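Local coordinates for pesticidal crystal protein Cry2Aa (Bacillus thuringiensis serovar kurstaki, PDB 1I5P) that lyses midgut epithelial cells of dipteran and lepidopteran insect larvae after binding to them, acting as an insecticidal delta-endotoxin, at residues Y306-S312 with S337-S343. Residues are numbered along the deposited sequence; the frame is centred on the assembly and turned at random.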
ATOM      1  N   TYR A 306       0.277  -5.627 -15.115  1.00 11.76           N
ATOM      2  CA  TYR A 306      -0.572  -6.572 -15.830  1.00 13.11           C
ATOM      3  C   TYR A 306      -1.682  -7.095 -14.925  1.00 13.71           C
ATOM      4  O   TYR A 306      -1.652  -6.890 -13.706  1.00 11.93           O
ATOM      5  CB  TYR A 306       0.258  -7.745 -16.361  1.00 14.24           C
ATOM      6  CG  TYR A 306       1.067  -7.394 -17.588  1.00 13.49           C
ATOM      7  CD1 TYR A 306       2.316  -6.791 -17.473  1.00 11.98           C
ATOM      8  CD2 TYR A 306       0.549  -7.603 -18.867  1.00 12.25           C
ATOM      9  CE1 TYR A 306       3.032  -6.396 -18.602  1.00 13.93           C
ATOM     10  CE2 TYR A 306       1.254  -7.213 -20.001  1.00 14.19           C
ATOM     11  CZ  TYR A 306       2.490  -6.612 -19.864  1.00 13.76           C
ATOM     12  OH  TYR A 306       3.162  -6.219 -20.996  1.00 12.25           O
ATOM     13  N   ILE A 307      -2.661  -7.763 -15.526  1.00 12.81           N
ATOM     14  CA  ILE A 307      -3.781  -8.314 -14.773  1.00 13.33           C
ATOM     15  C   ILE A 307      -3.545  -9.787 -14.459  1.00 14.23           C
ATOM     16  O   ILE A 307      -3.549 -10.640 -15.348  1.00 13.68           O
ATOM     17  CB  ILE A 307      -5.102  -8.128 -15.542  1.00 11.26           C
ATOM     18  CG1 ILE A 307      -5.380  -6.624 -15.692  1.00 13.64           C
ATOM     19  CG2 ILE A 307      -6.246  -8.827 -14.818  1.00  7.93           C
ATOM     20  CD1 ILE A 307      -6.632  -6.289 -16.465  1.00 14.64           C
ATOM     21  N   LEU A 308      -3.324 -10.061 -13.175  1.00 16.38           N
ATOM     22  CA  LEU A 308      -3.057 -11.408 -12.671  1.00 15.53           C
ATOM     23  C   LEU A 308      -4.140 -12.401 -13.057  1.00 16.59           C
ATOM     24  O   LEU A 308      -5.321 -12.193 -12.774  1.00 14.69           O
ATOM     25  CB  LEU A 308      -2.920 -11.368 -11.145  1.00 12.75           C
ATOM     26  CG  LEU A 308      -2.624 -12.676 -10.404  1.00 17.13           C
ATOM     27  CD1 LEU A 308      -1.272 -13.219 -10.847  1.00 12.90           C
ATOM     28  CD2 LEU A 308      -2.629 -12.429  -8.892  1.00 14.03           C
ATOM     29  N   SER A 309      -3.722 -13.493 -13.684  1.00 17.47           N
ATOM     30  CA  SER A 309      -4.647 -14.528 -14.123  1.00 17.73           C
ATOM     31  C   SER A 309      -4.543 -15.769 -13.246  1.00 17.21           C
ATOM     32  O   SER A 309      -5.554 -16.342 -12.840  1.00 15.36           O
ATOM     33  CB  SER A 309      -4.350 -14.906 -15.574  1.00 19.23           C
ATOM     34  OG  SER A 309      -5.218 -15.937 -16.005  1.00 29.64           O
ATOM     35  N   GLY A 310      -3.312 -16.181 -12.960  1.00 16.77           N
ATOM     36  CA  GLY A 310      -3.101 -17.357 -12.139  1.00 16.24           C
ATOM     37  C   GLY A 310      -1.654 -17.808 -12.107  1.00 16.40           C
ATOM     38  O   GLY A 310      -0.739 -17.021 -12.336  1.00 14.27           O
ATOM     39  N   ILE A 311      -1.438 -19.083 -11.817  1.00 15.64           N
ATOM     40  CA  ILE A 311      -0.086 -19.621 -11.772  1.00 18.53           C
ATOM     41  C   ILE A 311      -0.072 -21.035 -12.317  1.00 17.89           C
ATOM     42  O   ILE A 311      -1.111 -21.690 -12.419  1.00 20.06           O
ATOM     43  CB  ILE A 311       0.472 -19.695 -10.322  1.00 18.15           C
ATOM     44  CG1 ILE A 311      -0.344 -20.708  -9.512  1.00 19.11           C
ATOM     45  CG2 ILE A 311       0.424 -18.322  -9.655  1.00 18.59           C
ATOM     46  CD1 ILE A 311       0.301 -21.113  -8.203  1.00 19.63           C
ATOM     47  N   SER A 312       1.118 -21.491 -12.676  1.00 18.71           N
ATOM     48  CA  SER A 312       1.314 -22.850 -13.153  1.00 19.19           C
ATOM     49  C   SER A 312       2.503 -23.319 -12.330  1.00 19.45           C
ATOM     50  O   SER A 312       3.291 -22.501 -11.855  1.00 17.90           O
ATOM     51  CB  SER A 312       1.656 -22.881 -14.649  1.00 18.67           C
ATOM     52  OG  SER A 312       2.968 -22.403 -14.892  1.00 21.13           O
ATOM     53  N   SER A 337       8.431 -25.996  -8.684  1.00 19.81           N
ATOM     54  CA  SER A 337       8.595 -24.952  -9.685  1.00 19.72           C
ATOM     55  C   SER A 337       7.292 -24.192  -9.862  1.00 19.59           C
ATOM     56  O   SER A 337       6.208 -24.754  -9.706  1.00 20.26           O
ATOM     57  CB  SER A 337       9.007 -25.577 -11.020  1.00 19.10           C
ATOM     58  OG  SER A 337       9.202 -24.586 -12.016  1.00 19.94           O
ATOM     59  N   ALA A 338       7.399 -22.917 -10.207  1.00 16.76           N
ATOM     60  CA  ALA A 338       6.210 -22.106 -10.388  1.00 18.22           C
ATOM     61  C   ALA A 338       6.447 -20.912 -11.287  1.00 18.50           C
ATOM     62  O   ALA A 338       7.573 -20.439 -11.440  1.00 19.20           O
ATOM     63  CB  ALA A 338       5.698 -21.633  -9.030  1.00 18.33           C
ATOM     64  N   ARG A 339       5.368 -20.431 -11.886  1.00 18.50           N
ATOM     65  CA  ARG A 339       5.423 -19.267 -12.749  1.00 19.39           C
ATOM     66  C   ARG A 339       4.040 -18.643 -12.706  1.00 17.46           C
ATOM     67  O   ARG A 339       3.031 -19.339 -12.795  1.00 17.11           O
ATOM     68  CB  ARG A 339       5.802 -19.663 -14.180  1.00 19.78           C
ATOM     69  CG  ARG A 339       5.907 -18.487 -15.154  1.00 22.35           C
ATOM     70  CD  ARG A 339       6.748 -18.858 -16.371  1.00 24.41           C
ATOM     71  NE  ARG A 339       6.282 -20.091 -17.004  1.00 30.14           N
ATOM     72  CZ  ARG A 339       6.998 -20.809 -17.869  1.00 33.66           C
ATOM     73  NH1 ARG A 339       8.220 -20.419 -18.211  1.00 30.50           N
ATOM     74  NH2 ARG A 339       6.492 -21.922 -18.389  1.00 35.44           N
ATOM     75  N   VAL A 340       4.015 -17.326 -12.543  1.00 17.40           N
ATOM     76  CA  VAL A 340       2.775 -16.569 -12.466  1.00 14.84           C
ATOM     77  C   VAL A 340       2.337 -16.155 -13.870  1.00 16.56           C
ATOM     78  O   VAL A 340       3.171 -15.788 -14.706  1.00 14.95           O
ATOM     79  CB  VAL A 340       2.963 -15.319 -11.586  1.00 13.63           C
ATOM     80  CG1 VAL A 340       1.668 -14.533 -11.498  1.00 12.01           C
ATOM     81  CG2 VAL A 340       3.432 -15.741 -10.191  1.00  9.96           C
ATOM     82  N   ASN A 341       1.034 -16.220 -14.121  1.00 14.99           N
ATOM     83  CA  ASN A 341       0.485 -15.882 -15.430  1.00 18.10           C
ATOM     84  C   ASN A 341      -0.403 -14.643 -15.405  1.00 17.80           C
ATOM     85  O   ASN A 341      -1.068 -14.357 -14.406  1.00 17.74           O
ATOM     86  CB  ASN A 341      -0.304 -17.072 -15.981  1.00 17.05           C
ATOM     87  CG  ASN A 341       0.511 -18.349 -15.984  1.00 19.76           C
ATOM     88  OD1 ASN A 341       1.641 -18.377 -16.475  1.00 19.30           O
ATOM     89  ND2 ASN A 341      -0.058 -19.417 -15.433  1.00 18.59           N
ATOM     90  N   TYR A 342      -0.416 -13.917 -16.519  1.00 16.65           N
ATOM     91  CA  TYR A 342      -1.203 -12.690 -16.629  1.00 15.64           C
ATOM     92  C   TYR A 342      -1.922 -12.574 -17.974  1.00 15.91           C
ATOM     93  O   TYR A 342      -1.634 -13.312 -18.925  1.00 13.93           O
ATOM     94  CB  TYR A 342      -0.297 -11.463 -16.457  1.00 13.50           C
ATOM     95  CG  TYR A 342       0.615 -11.496 -15.248  1.00 13.92           C
ATOM     96  CD1 TYR A 342       1.787 -12.252 -15.253  1.00 13.10           C
ATOM     97  CD2 TYR A 342       0.308 -10.761 -14.100  1.00 11.16           C
ATOM     98  CE1 TYR A 342       2.635 -12.278 -14.146  1.00 14.72           C
ATOM     99  CE2 TYR A 342       1.147 -10.783 -12.984  1.00 13.60           C
ATOM    100  CZ  TYR A 342       2.311 -11.545 -13.016  1.00 14.43           C
ATOM    101  OH  TYR A 342       3.136 -11.584 -11.913  1.00 14.97           O
ATOM    102  N   SER A 343      -2.854 -11.629 -18.040  1.00 16.81           N
ATOM    103  CA  SER A 343      -3.610 -11.366 -19.256  1.00 18.39           C
ATOM    104  C   SER A 343      -2.625 -10.927 -20.328  1.00 17.68           C
ATOM    105  O   SER A 343      -1.585 -10.339 -20.017  1.00 16.13           O
ATOM    106  CB  SER A 343      -4.624 -10.250 -19.020  1.00 19.89           C
ATOM    107  OG  SER A 343      -5.569 -10.611 -18.030  1.00 26.46           O
TER
HETATM  108  O   HOH W   1      -2.661 -19.764 -14.871  1.00 24.19           O
HETATM  109  O   HOH W   2       3.226 -20.539 -16.923  1.00 21.80           O
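L308 and V340 meet at the apolar centre, their side chains crossing at about a right angle, with L308 CD1 pressed tightly on V340 CG1 at 3.3 Å. L308 starts away from the other strand, with CG anti to N (chi1 -179°), and the bend at chi2 (63°) turns CD1 back toward V340 and to 4.0 Å from Y342 CE2. On the same face I311 CG2 touches V340 CG2, and I426 of strand 422-430 packs on all three aliphatic side chains. Y306 CB leans on Y342 CB, while the hydroxyl of Y342 bonds to N425. The two segments form the open end of the antiparallel hairpin 308-321/329-342, in the middle, beta-prism domain of the three-domain toxin. A classic beta bulge interrupts the pairing: S309 N and G310 N both bond to N341 O, from one face of its carbonyl plane, at 2.9 and 3.2 Å. Regular pairing resumes with N341 N to G310 O and the reciprocal bonds between S312 and R339. On the opposite face, N341 ND2 sits over the I311-S312 peptide, 3.5 Å from I311 C. One water accepts from ND2; another joins N341 OD1, R339 NE and S312 OG, with S347 and H358 as further partners of OD1 and OG respectively.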